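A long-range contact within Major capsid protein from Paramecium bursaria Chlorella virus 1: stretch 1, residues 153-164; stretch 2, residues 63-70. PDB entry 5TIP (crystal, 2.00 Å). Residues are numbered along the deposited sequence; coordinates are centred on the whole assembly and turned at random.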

ATOM      1  N   PHE A 153     -13.313   1.656 -18.868  1.00 26.26           N
ATOM      2  CA  PHE A 153     -12.206   0.776 -19.236  1.00 26.96           C
ATOM      3  C   PHE A 153     -10.987   1.567 -19.696  1.00 29.00           C
ATOM      4  O   PHE A 153      -9.848   1.202 -19.380  1.00 30.65           O
ATOM      5  CB  PHE A 153     -12.647  -0.218 -20.314  1.00 25.85           C
ATOM      6  CG  PHE A 153     -13.053   0.422 -21.612  1.00 27.18           C
ATOM      7  CD1 PHE A 153     -14.361   0.824 -21.820  1.00 26.97           C
ATOM      8  CD2 PHE A 153     -12.130   0.605 -22.630  1.00 24.88           C
ATOM      9  CE1 PHE A 153     -14.738   1.408 -23.014  1.00 29.38           C
ATOM     10  CE2 PHE A 153     -12.502   1.191 -23.825  1.00 24.17           C
ATOM     11  CZ  PHE A 153     -13.807   1.592 -24.018  1.00 26.29           C
ATOM     12  N   PHE A 154     -11.198   2.657 -20.431  1.00 26.02           N
ATOM     13  CA  PHE A 154     -10.077   3.453 -20.912  1.00 26.08           C
ATOM     14  C   PHE A 154      -9.595   4.471 -19.887  1.00 28.81           C
ATOM     15  O   PHE A 154      -8.631   5.194 -20.163  1.00 29.46           O
ATOM     16  CB  PHE A 154     -10.442   4.164 -22.220  1.00 25.88           C
ATOM     17  CG  PHE A 154     -11.540   5.179 -22.083  1.00 26.97           C
ATOM     18  CD1 PHE A 154     -12.869   4.791 -22.101  1.00 27.31           C
ATOM     19  CD2 PHE A 154     -11.243   6.526 -21.964  1.00 25.97           C
ATOM     20  CE1 PHE A 154     -13.878   5.728 -21.983  1.00 28.19           C
ATOM     21  CE2 PHE A 154     -12.248   7.466 -21.847  1.00 26.92           C
ATOM     22  CZ  PHE A 154     -13.566   7.067 -21.857  1.00 28.57           C
ATOM     23  N   ASN A 155     -10.234   4.547 -18.721  1.00 29.37           N
ATOM     24  CA  ASN A 155      -9.787   5.441 -17.662  1.00 28.35           C
ATOM     25  C   ASN A 155      -8.843   4.775 -16.674  1.00 33.51           C
ATOM     26  O   ASN A 155      -8.163   5.479 -15.920  1.00 39.11           O
ATOM     27  CB  ASN A 155     -10.985   5.989 -16.882  1.00 26.40           C
ATOM     28  CG  ASN A 155     -11.980   6.705 -17.763  1.00 29.99           C
ATOM     29  OD1 ASN A 155     -13.184   6.474 -17.666  1.00 30.04           O
ATOM     30  ND2 ASN A 155     -11.486   7.584 -18.627  1.00 34.52           N
ATOM     31  N   GLN A 156      -8.783   3.444 -16.655  1.00 33.89           N
ATOM     32  CA  GLN A 156      -8.049   2.732 -15.617  1.00 35.16           C
ATOM     33  C   GLN A 156      -6.696   2.205 -16.071  1.00 36.85           C
ATOM     34  O   GLN A 156      -5.876   1.843 -15.220  1.00 41.40           O
ATOM     35  CB  GLN A 156      -8.892   1.568 -15.086  1.00 35.36           C
ATOM     36  CG  GLN A 156     -10.251   1.995 -14.561  1.00 34.53           C
ATOM     37  CD  GLN A 156     -10.900   0.940 -13.694  1.00 39.86           C
ATOM     38  OE1 GLN A 156     -10.669   0.884 -12.487  1.00 43.26           O
ATOM     39  NE2 GLN A 156     -11.720   0.092 -14.306  1.00 42.31           N
ATOM     40  N   THR A 157      -6.439   2.145 -17.378  1.00 33.57           N
ATOM     41  CA  THR A 157      -5.146   1.700 -17.857  1.00 32.34           C
ATOM     42  C   THR A 157      -4.896   2.326 -19.222  1.00 31.11           C
ATOM     43  O   THR A 157      -5.804   2.316 -20.070  1.00 33.36           O
ATOM     44  CB  THR A 157      -5.048   0.173 -17.949  1.00 34.79           C
ATOM     45  OG1 THR A 157      -3.873  -0.193 -18.684  1.00 35.89           O
ATOM     46  CG2 THR A 157      -6.280  -0.415 -18.630  1.00 34.48           C
ATOM     47  N   PRO A 158      -3.708   2.883 -19.461  1.00 26.91           N
ATOM     48  CA  PRO A 158      -3.418   3.445 -20.789  1.00 26.37           C
ATOM     49  C   PRO A 158      -3.409   2.406 -21.895  1.00 26.54           C
ATOM     50  O   PRO A 158      -3.570   2.770 -23.065  1.00 28.33           O
ATOM     51  CB  PRO A 158      -2.035   4.088 -20.604  1.00 26.52           C
ATOM     52  CG  PRO A 158      -1.438   3.377 -19.435  1.00 25.00           C
ATOM     53  CD  PRO A 158      -2.585   3.058 -18.525  1.00 25.52           C
ATOM     54  N   GLY A 159      -3.227   1.126 -21.567  1.00 22.42           N
ATOM     55  CA  GLY A 159      -3.265   0.076 -22.570  1.00 22.22           C
ATOM     56  C   GLY A 159      -4.612  -0.104 -23.238  1.00 24.89           C
ATOM     57  O   GLY A 159      -4.691  -0.796 -24.259  1.00 27.25           O
ATOM     58  N   LEU A 160      -5.669   0.488 -22.685  1.00 26.97           N
ATOM     59  CA  LEU A 160      -6.998   0.456 -23.282  1.00 26.23           C
ATOM     60  C   LEU A 160      -7.459   1.841 -23.725  1.00 24.72           C
ATOM     61  O   LEU A 160      -8.661   2.106 -23.794  1.00 27.05           O
ATOM     62  CB  LEU A 160      -8.005  -0.153 -22.307  1.00 26.19           C
ATOM     63  CG  LEU A 160      -7.793  -1.628 -21.969  1.00 24.53           C
ATOM     64  CD1 LEU A 160      -8.825  -2.096 -20.957  1.00 25.84           C
ATOM     65  CD2 LEU A 160      -7.835  -2.481 -23.228  1.00 22.39           C
ATOM     66  N   ALA A 161      -6.512   2.732 -24.024  1.00 22.61           N
ATOM     67  CA  ALA A 161      -6.850   4.092 -24.426  1.00 21.57           C
ATOM     68  C   ALA A 161      -7.766   4.087 -25.642  1.00 24.27           C
ATOM     69  O   ALA A 161      -7.485   3.427 -26.647  1.00 29.10           O
ATOM     70  CB  ALA A 161      -5.577   4.883 -24.728  1.00 18.01           C
ATOM     71  N   LEU A 162      -8.862   4.828 -25.546  1.00 22.61           N
ATOM     72  CA  LEU A 162      -9.858   4.863 -26.613  1.00 23.38           C
ATOM     73  C   LEU A 162      -9.332   5.642 -27.811  1.00 26.45           C
ATOM     74  O   LEU A 162      -9.043   6.839 -27.681  1.00 29.00           O
ATOM     75  CB  LEU A 162     -11.149   5.491 -26.102  1.00 21.61           C
ATOM     76  CG  LEU A 162     -12.316   5.465 -27.089  1.00 23.83           C
ATOM     77  CD1 LEU A 162     -12.741   4.031 -27.356  1.00 26.11           C
ATOM     78  CD2 LEU A 162     -13.485   6.290 -26.573  1.00 25.50           C
ATOM     79  N   PRO A 163      -9.195   5.022 -28.987  1.00 25.68           N
ATOM     80  CA  PRO A 163      -8.635   5.745 -30.136  1.00 28.31           C
ATOM     81  C   PRO A 163      -9.666   6.595 -30.863  1.00 31.15           C
ATOM     82  O   PRO A 163     -10.417   6.092 -31.705  1.00 33.99           O
ATOM     83  CB  PRO A 163      -8.109   4.615 -31.029  1.00 27.36           C
ATOM     84  CG  PRO A 163      -9.008   3.464 -30.730  1.00 24.99           C
ATOM     85  CD  PRO A 163      -9.437   3.600 -29.287  1.00 23.88           C
ATOM     86  N   LEU A 164      -9.715   7.891 -30.539  1.00 30.99           N
ATOM     87  CA  LEU A 164     -10.595   8.799 -31.266  1.00 33.64           C
ATOM     88  C   LEU A 164     -10.192   8.913 -32.729  1.00 35.51           C
ATOM     89  O   LEU A 164     -11.050   9.114 -33.595  1.00 42.62           O
ATOM     90  CB  LEU A 164     -10.594  10.182 -30.617  1.00 33.85           C
ATOM     91  CG  LEU A 164     -11.261  10.346 -29.253  1.00 32.55           C
ATOM     92  CD1 LEU A 164     -11.295  11.814 -28.868  1.00 32.47           C
ATOM     93  CD2 LEU A 164     -12.661   9.769 -29.274  1.00 32.61           C
TER
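Stretch 2 63-70: GDLITDIV

Segments far apart in sequence often pack by combining a short run of strand pairing with side chains that fit into one another beyond it. The major capsid protein of Paramecium bursaria Chlorella virus 1 offers a compact example, in which any two residues that touch are at least 85 positions apart in the sequence and 613 Å² of surface is buried, counting both sides. Stretch 2 is extended, a strand from Leu-65 to Val-70 preceded by a loop at Gly-63 and Asp-64. Stretch 1 is more irregular: after its first residues it turns through a 3-10 segment at Pro-158 and Gly-159, then straightens near Leu-162.

The two stretches run antiparallel, so that Leu-164 lies near the start of stretch 2 and Asn-155 near Asp-68, their CA atoms 4.6 Å apart. The register is fixed where Leu-162 pairs with Ile-66. Ile-66 N donates to Leu-162 O at 3.1 Å, and Leu-162 N returns a bond to Ile-66 O at 3.2 Å. A CA-H...O contact, Leu-65 CA to Leu-162 O at 3.3 Å, supplements this pair.

Ile-66 is the principal bump, with the largest area covered by the other stretch. Its branched side chain enters a hollow lined by Phe-154, Leu-162 and Leu-164. CD1 of Ile-66 reaches CE2 of Phe-154 at 3.8 Å, CG1 lies 3.7 Å from CB of Leu-162, and CG2 meets CD1 of Leu-164 at 3.6 Å; the three carbons beyond CB share the walls of the hollow. Phe-154 fills space in turn: the edge of its ring meets Ile-69, with CE2 of Phe-154 and CD1 of Ile-69 3.6 Å apart.

Leu-65 points to the other face of the sheet, the one that also carries Pro-163. Its CB rests 3.9 Å from the small bump made by CB of Ala-161, while its CD2 lies against the proline ring, 3.8 Å from CB of Pro-163. The methyl of Ala-161 also touches Thr-67, its CB 3.8 Å from CG2 of that residue.

Past the paired segment, a side chain replaces the backbone as the donor. Asn-155 leaves its backbone sideways, but its end comes nearer, and ND2 donates to Thr-67 O at a short 2.5 Å. Alongside, Phe-154 O accepts a CA-H...O contact from Thr-67 CA at 3.3 Å. The general lesson is that a brief backbone ladder can set the register, while one branched side chain in a well-shaped hollow extends the fit.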

ATOM      1  N   GLY A  63      -7.100  15.222 -29.678  1.00 34.24           N
ATOM      2  CA  GLY A  63      -5.959  14.337 -29.800  1.00 33.00           C
ATOM      3  C   GLY A  63      -6.301  13.015 -30.452  1.00 33.64           C
ATOM      4  O   GLY A  63      -7.392  12.851 -31.005  1.00 38.70           O
ATOM      5  N   ASP A  64      -5.374  12.062 -30.391  1.00 29.41           N
ATOM      6  CA  ASP A  64      -5.553  10.779 -31.059  1.00 27.50           C
ATOM      7  C   ASP A  64      -6.200   9.739 -30.154  1.00 24.90           C
ATOM      8  O   ASP A  64      -7.061   8.977 -30.606  1.00 25.49           O
ATOM      9  CB  ASP A  64      -4.207  10.275 -31.579  1.00 31.93           C
ATOM     10  CG  ASP A  64      -3.535  11.274 -32.503  1.00 40.77           C
ATOM     11  OD1 ASP A  64      -4.247  11.905 -33.314  1.00 44.20           O
ATOM     12  OD2 ASP A  64      -2.301  11.442 -32.414  1.00 44.52           O
ATOM     13  N   LEU A  65      -5.800   9.686 -28.887  1.00 23.47           N
ATOM     14  CA  LEU A  65      -6.396   8.784 -27.913  1.00 19.80           C
ATOM     15  C   LEU A  65      -6.857   9.594 -26.711  1.00 19.43           C
ATOM     16  O   LEU A  65      -6.434  10.734 -26.510  1.00 23.17           O
ATOM     17  CB  LEU A  65      -5.406   7.702 -27.457  1.00 21.78           C
ATOM     18  CG  LEU A  65      -4.390   7.177 -28.475  1.00 23.74           C
ATOM     19  CD1 LEU A  65      -3.364   6.306 -27.783  1.00 18.82           C
ATOM     20  CD2 LEU A  65      -5.075   6.402 -29.587  1.00 22.40           C
ATOM     21  N   ILE A  66      -7.729   8.994 -25.906  1.00 21.07           N
ATOM     22  CA  ILE A  66      -8.156   9.584 -24.641  1.00 20.86           C
ATOM     23  C   ILE A  66      -7.998   8.544 -23.544  1.00 21.34           C
ATOM     24  O   ILE A  66      -8.217   7.347 -23.766  1.00 22.85           O
ATOM     25  CB  ILE A  66      -9.606  10.111 -24.690  1.00 20.59           C
ATOM     26  CG1 ILE A  66     -10.591   8.996 -25.035  1.00 22.20           C
ATOM     27  CG2 ILE A  66      -9.723  11.249 -25.683  1.00 21.24           C
ATOM     28  CD1 ILE A  66     -12.033   9.455 -25.040  1.00 22.97           C
ATOM     29  N   THR A  67      -7.601   9.003 -22.358  1.00 22.64           N
ATOM     30  CA  THR A  67      -7.389   8.120 -21.219  1.00 23.93           C
ATOM     31  C   THR A  67      -8.210   8.588 -20.024  1.00 25.37           C
ATOM     32  O   THR A  67      -9.387   8.236 -19.898  1.00 27.30           O
ATOM     33  CB  THR A  67      -5.902   8.057 -20.856  1.00 26.17           C
ATOM     34  OG1 THR A  67      -5.411   9.379 -20.601  1.00 30.28           O
ATOM     35  CG2 THR A  67      -5.099   7.437 -21.990  1.00 26.92           C
ATOM     36  N   ASP A  68      -7.600   9.376 -19.145  1.00 26.61           N
ATOM     37  CA  ASP A  68      -8.271   9.799 -17.923  1.00 27.22           C
ATOM     38  C   ASP A  68      -9.342  10.840 -18.223  1.00 25.84           C
ATOM     39  O   ASP A  68      -9.176  11.694 -19.098  1.00 24.64           O
ATOM     40  CB  ASP A  68      -7.254  10.368 -16.937  1.00 32.80           C
ATOM     41  CG  ASP A  68      -6.151   9.386 -16.607  1.00 40.03           C
ATOM     42  OD1 ASP A  68      -6.458   8.196 -16.387  1.00 42.79           O
ATOM     43  OD2 ASP A  68      -4.974   9.803 -16.575  1.00 44.62           O
ATOM     44  N   ILE A  69     -10.453  10.759 -17.494  1.00 25.35           N
ATOM     45  CA  ILE A  69     -11.522  11.749 -17.549  1.00 24.52           C
ATOM     46  C   ILE A  69     -11.902  12.111 -16.121  1.00 26.61           C
ATOM     47  O   ILE A  69     -12.208  11.226 -15.314  1.00 26.14           O
ATOM     48  CB  ILE A  69     -12.753  11.235 -18.321  1.00 23.47           C
ATOM     49  CG1 ILE A  69     -12.392  10.936 -19.777  1.00 22.54           C
ATOM     50  CG2 ILE A  69     -13.886  12.246 -18.249  1.00 26.19           C
ATOM     51  CD1 ILE A  69     -13.578  10.550 -20.635  1.00 23.48           C
ATOM     52  N   VAL A  70     -11.886  13.405 -15.809  1.00 31.24           N
ATOM     53  CA  VAL A  70     -12.182  13.900 -14.470  1.00 28.04           C
ATOM     54  C   VAL A  70     -13.322  14.905 -14.556  1.00 25.33           C
ATOM     55  O   VAL A  70     -13.336  15.771 -15.438  1.00 24.50           O
ATOM     56  CB  VAL A  70     -10.941  14.538 -13.809  1.00 30.53           C
ATOM     57  CG1 VAL A  70     -11.273  15.037 -12.413  1.00 31.47           C
ATOM     58  CG2 VAL A  70      -9.794  13.542 -13.761  1.00 32.00           C
TER